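PDB 7LZG: CBS domain protein from Streptococcus pneumoniae serotype 4, which is of unknown function but carries a pair of CBS domains, a module that in many proteins senses adenosine-containing ligands. Local coordinates for the interface of chains A and B. Numbering follows the deposited sequence. Chains: chain A/B, CBS domain protein.

The interface of chains A and B. Residues chain A 9-10, 13, 105-106, 109; chain B 144, 147-149, 153.
The C-terminal tail of chain B, leaving its 3-10 helix 141-146, lies across two helices of chain A, 4-15 and 105-111, and sets B:Phe147 between them. B:Phe147 is the hub of the patch, with 101 Å² of its surface hidden by chain A. A:Glu10 and B:Phe147 reach toward each other from opposite sides: A:Glu10 CG is anti to the backbone N (chi1 179°) and the chain stays extended, so that it lies over one face of the ring, CB at CZ and the carboxylate back toward CG. The carboxylate plane is turned only 2° from the ring plane, a true stack, with A:Glu10 CD 3.5 Å from B:Phe147 CD2 and OE1 over the rim near CG. At the tip of the ring, A:Phe9 CD2 meets B:Phe147 CZ in the ring plane at 3.9 Å. A:Thr106 and B:Phe147 slide past each other in opposite directions, the A:Thr106 hydroxyl OG1 3.6 Å from B:Phe147 CD2, while the A:Thr106 methyl CG2, anti to the backbone N, crosses obliquely to B:Leu144 CD1 at 3.9 Å. Beyond the ring, the A:Glu10 carboxylate reaches the backbone of B:Ser148. The B:Ser148 amide N gives A:Glu10 OE1 a weak, long hydrogen bond of 3.3 Å, fairly straight at 157° at H. A:Glu10 OE2 stands 2.9 Å from the carbonyl O of B:Ser148, a pair of acceptors that would repel unless the carboxylate is protonated; at 2.81 Å resolution this closeness carries little weight. The patch and its symmetry twin lay each chain's tail against the other subunit and probably help to hold together the two-fold CBS dimer of the crystal, which may or may not be the form in solution, mainly through packing around the phenyl ring.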
ATOM      1  N   PHE A   9      -1.703 -19.490 -14.272  1.00 44.72           N
ATOM      2  CA  PHE A   9      -1.941 -18.224 -13.586  1.00 39.89           C
ATOM      3  C   PHE A   9      -1.701 -17.040 -14.514  1.00 41.55           C
ATOM      4  O   PHE A   9      -2.413 -16.032 -14.440  1.00 40.42           O
ATOM      5  CB  PHE A   9      -1.053 -18.128 -12.344  1.00 39.84           C
ATOM      6  CG  PHE A   9      -1.186 -16.831 -11.592  1.00 36.88           C
ATOM      7  CD1 PHE A   9      -2.412 -16.424 -11.092  1.00 37.80           C
ATOM      8  CD2 PHE A   9      -0.078 -16.032 -11.364  1.00 34.87           C
ATOM      9  CE1 PHE A   9      -2.532 -15.234 -10.393  1.00 39.50           C
ATOM     10  CE2 PHE A   9      -0.191 -14.843 -10.664  1.00 30.10           C
ATOM     11  CZ  PHE A   9      -1.420 -14.444 -10.179  1.00 32.47           C
ATOM     12  N   GLU A  10      -0.709 -17.147 -15.401  1.00 42.99           N
ATOM     13  CA  GLU A  10      -0.433 -16.061 -16.335  1.00 40.63           C
ATOM     14  C   GLU A  10      -1.551 -15.912 -17.358  1.00 42.09           C
ATOM     15  O   GLU A  10      -1.990 -14.792 -17.644  1.00 47.76           O
ATOM     16  CB  GLU A  10       0.903 -16.299 -17.036  1.00 46.10           C
ATOM     17  CG  GLU A  10       1.271 -15.227 -18.045  1.00 47.37           C
ATOM     18  CD  GLU A  10       2.647 -15.442 -18.639  1.00 58.81           C
ATOM     19  OE1 GLU A  10       3.321 -16.416 -18.242  1.00 64.37           O
ATOM     20  OE2 GLU A  10       3.057 -14.639 -19.503  1.00 63.48           O
ATOM     21  N   LEU A  13      -4.420 -14.105 -16.008  1.00 50.69           N
ATOM     22  CA  LEU A  13      -4.187 -12.680 -15.794  1.00 48.50           C
ATOM     23  C   LEU A  13      -4.378 -11.886 -17.079  1.00 54.51           C
ATOM     24  O   LEU A  13      -4.854 -10.746 -17.045  1.00 61.48           O
ATOM     25  CB  LEU A  13      -2.787 -12.454 -15.225  1.00 45.39           C
ATOM     26  CG  LEU A  13      -2.604 -12.840 -13.758  1.00 38.88           C
ATOM     27  CD1 LEU A  13      -1.180 -12.571 -13.305  1.00 36.59           C
ATOM     28  CD2 LEU A  13      -3.599 -12.091 -12.885  1.00 39.63           C
ATOM     29  N   ILE A 105       2.210  -8.369 -18.419  1.00 51.13           N
ATOM     30  CA  ILE A 105       1.875  -8.823 -17.073  1.00 45.92           C
ATOM     31  C   ILE A 105       3.129  -9.067 -16.241  1.00 48.20           C
ATOM     32  O   ILE A 105       3.108  -8.900 -15.016  1.00 44.90           O
ATOM     33  CB  ILE A 105       0.995 -10.083 -17.151  1.00 43.07           C
ATOM     34  CG1 ILE A 105      -0.089  -9.902 -18.218  1.00 54.86           C
ATOM     35  CG2 ILE A 105       0.397 -10.399 -15.785  1.00 44.30           C
ATOM     36  CD1 ILE A 105      -1.509  -9.854 -17.684  1.00 63.61           C
ATOM     37  N   THR A 106       4.237  -9.457 -16.879  1.00 48.15           N
ATOM     38  CA  THR A 106       5.462  -9.712 -16.126  1.00 47.16           C
ATOM     39  C   THR A 106       6.024  -8.427 -15.529  1.00 51.03           C
ATOM     40  O   THR A 106       6.508  -8.426 -14.391  1.00 47.17           O
ATOM     41  CB  THR A 106       6.503 -10.389 -17.018  1.00 48.16           C
ATOM     42  OG1 THR A 106       5.947 -11.583 -17.581  1.00 53.77           O
ATOM     43  CG2 THR A 106       7.742 -10.751 -16.210  1.00 42.08           C
ATOM     44  N   LEU A 109       3.467  -7.356 -12.295  1.00 36.58           N
ATOM     45  CA  LEU A 109       3.637  -8.069 -11.033  1.00 35.52           C
ATOM     46  C   LEU A 109       5.028  -7.868 -10.450  1.00 37.37           C
ATOM     47  O   LEU A 109       5.195  -7.884  -9.226  1.00 37.15           O
ATOM     48  CB  LEU A 109       3.354  -9.559 -11.226  1.00 36.45           C
ATOM     49  CG  LEU A 109       1.909 -10.039 -11.075  1.00 28.26           C
ATOM     50  CD1 LEU A 109       0.976  -9.350 -12.060  1.00 31.12           C
ATOM     51  CD2 LEU A 109       1.843 -11.547 -11.243  1.00 39.89           C
TER
ATOM     52  N   LEU B 144       7.030 -15.887 -11.066  1.00 46.42           N
ATOM     53  CA  LEU B 144       7.384 -14.945 -12.121  1.00 44.37           C
ATOM     54  C   LEU B 144       8.528 -15.454 -12.989  1.00 45.07           C
ATOM     55  O   LEU B 144       8.596 -15.119 -14.177  1.00 45.09           O
ATOM     56  CB  LEU B 144       7.753 -13.592 -11.514  1.00 44.42           C
ATOM     57  CG  LEU B 144       7.793 -12.409 -12.482  1.00 50.52           C
ATOM     58  CD1 LEU B 144       6.382 -11.928 -12.787  1.00 46.67           C
ATOM     59  CD2 LEU B 144       8.653 -11.279 -11.933  1.00 49.12           C
ATOM     60  N   PHE B 147       7.352 -17.294 -15.911  1.00 57.37           N
ATOM     61  CA  PHE B 147       6.527 -16.524 -16.829  1.00 58.28           C
ATOM     62  C   PHE B 147       7.244 -16.373 -18.163  1.00 61.91           C
ATOM     63  O   PHE B 147       8.463 -16.181 -18.210  1.00 66.01           O
ATOM     64  CB  PHE B 147       6.207 -15.145 -16.249  1.00 55.40           C
ATOM     65  CG  PHE B 147       4.893 -15.078 -15.517  1.00 53.57           C
ATOM     66  CD1 PHE B 147       4.553 -16.035 -14.579  1.00 52.48           C
ATOM     67  CD2 PHE B 147       4.007 -14.041 -15.761  1.00 54.14           C
ATOM     68  CE1 PHE B 147       3.345 -15.967 -13.903  1.00 51.51           C
ATOM     69  CE2 PHE B 147       2.800 -13.967 -15.089  1.00 49.31           C
ATOM     70  CZ  PHE B 147       2.469 -14.932 -14.159  1.00 45.87           C
ATOM     71  N   SER B 148       6.482 -16.464 -19.245  1.00 64.30           N
ATOM     72  CA  SER B 148       6.997 -16.298 -20.595  1.00 71.40           C
ATOM     73  C   SER B 148       6.572 -14.944 -21.154  1.00 68.59           C
ATOM     74  O   SER B 148       5.765 -14.223 -20.560  1.00 70.48           O
ATOM     75  CB  SER B 148       6.516 -17.439 -21.500  1.00 67.84           C
ATOM     76  OG  SER B 148       5.162 -17.762 -21.237  1.00 69.97           O
ATOM     77  N   LYS B 149       7.136 -14.602 -22.312  1.00 73.65           N
ATOM     78  CA  LYS B 149       6.850 -13.324 -22.947  1.00 73.48           C
ATOM     79  C   LYS B 149       5.378 -13.238 -23.354  1.00 72.98           C
ATOM     80  O   LYS B 149       4.639 -14.226 -23.358  1.00 72.69           O
ATOM     81  CB  LYS B 149       7.742 -13.121 -24.171  1.00 69.76           C
ATOM     82  CG  LYS B 149       9.234 -13.078 -23.880  1.00 62.19           C
ATOM     83  CD  LYS B 149       9.617 -11.828 -23.105  1.00 65.09           C
ATOM     84  CE  LYS B 149      11.125 -11.622 -23.103  1.00 66.37           C
ATOM     85  NZ  LYS B 149      11.854 -12.779 -22.513  1.00 60.99           N
ATOM     86  N   ILE B 153       2.250 -16.426 -26.259  1.00 73.62           N
ATOM     87  CA  ILE B 153       0.958 -17.052 -25.991  1.00 71.09           C
ATOM     88  C   ILE B 153      -0.098 -16.344 -26.830  1.00 71.87           C
ATOM     89  O   ILE B 153      -0.134 -15.111 -26.877  1.00 75.42           O
ATOM     90  CB  ILE B 153       0.579 -17.001 -24.497  1.00 67.85           C
ATOM     91  CG1 ILE B 153       1.604 -17.752 -23.643  1.00 63.95           C
ATOM     92  CG2 ILE B 153      -0.810 -17.584 -24.272  1.00 67.82           C
ATOM     93  CD1 ILE B 153       2.684 -16.872 -23.060  1.00 58.18           C
TER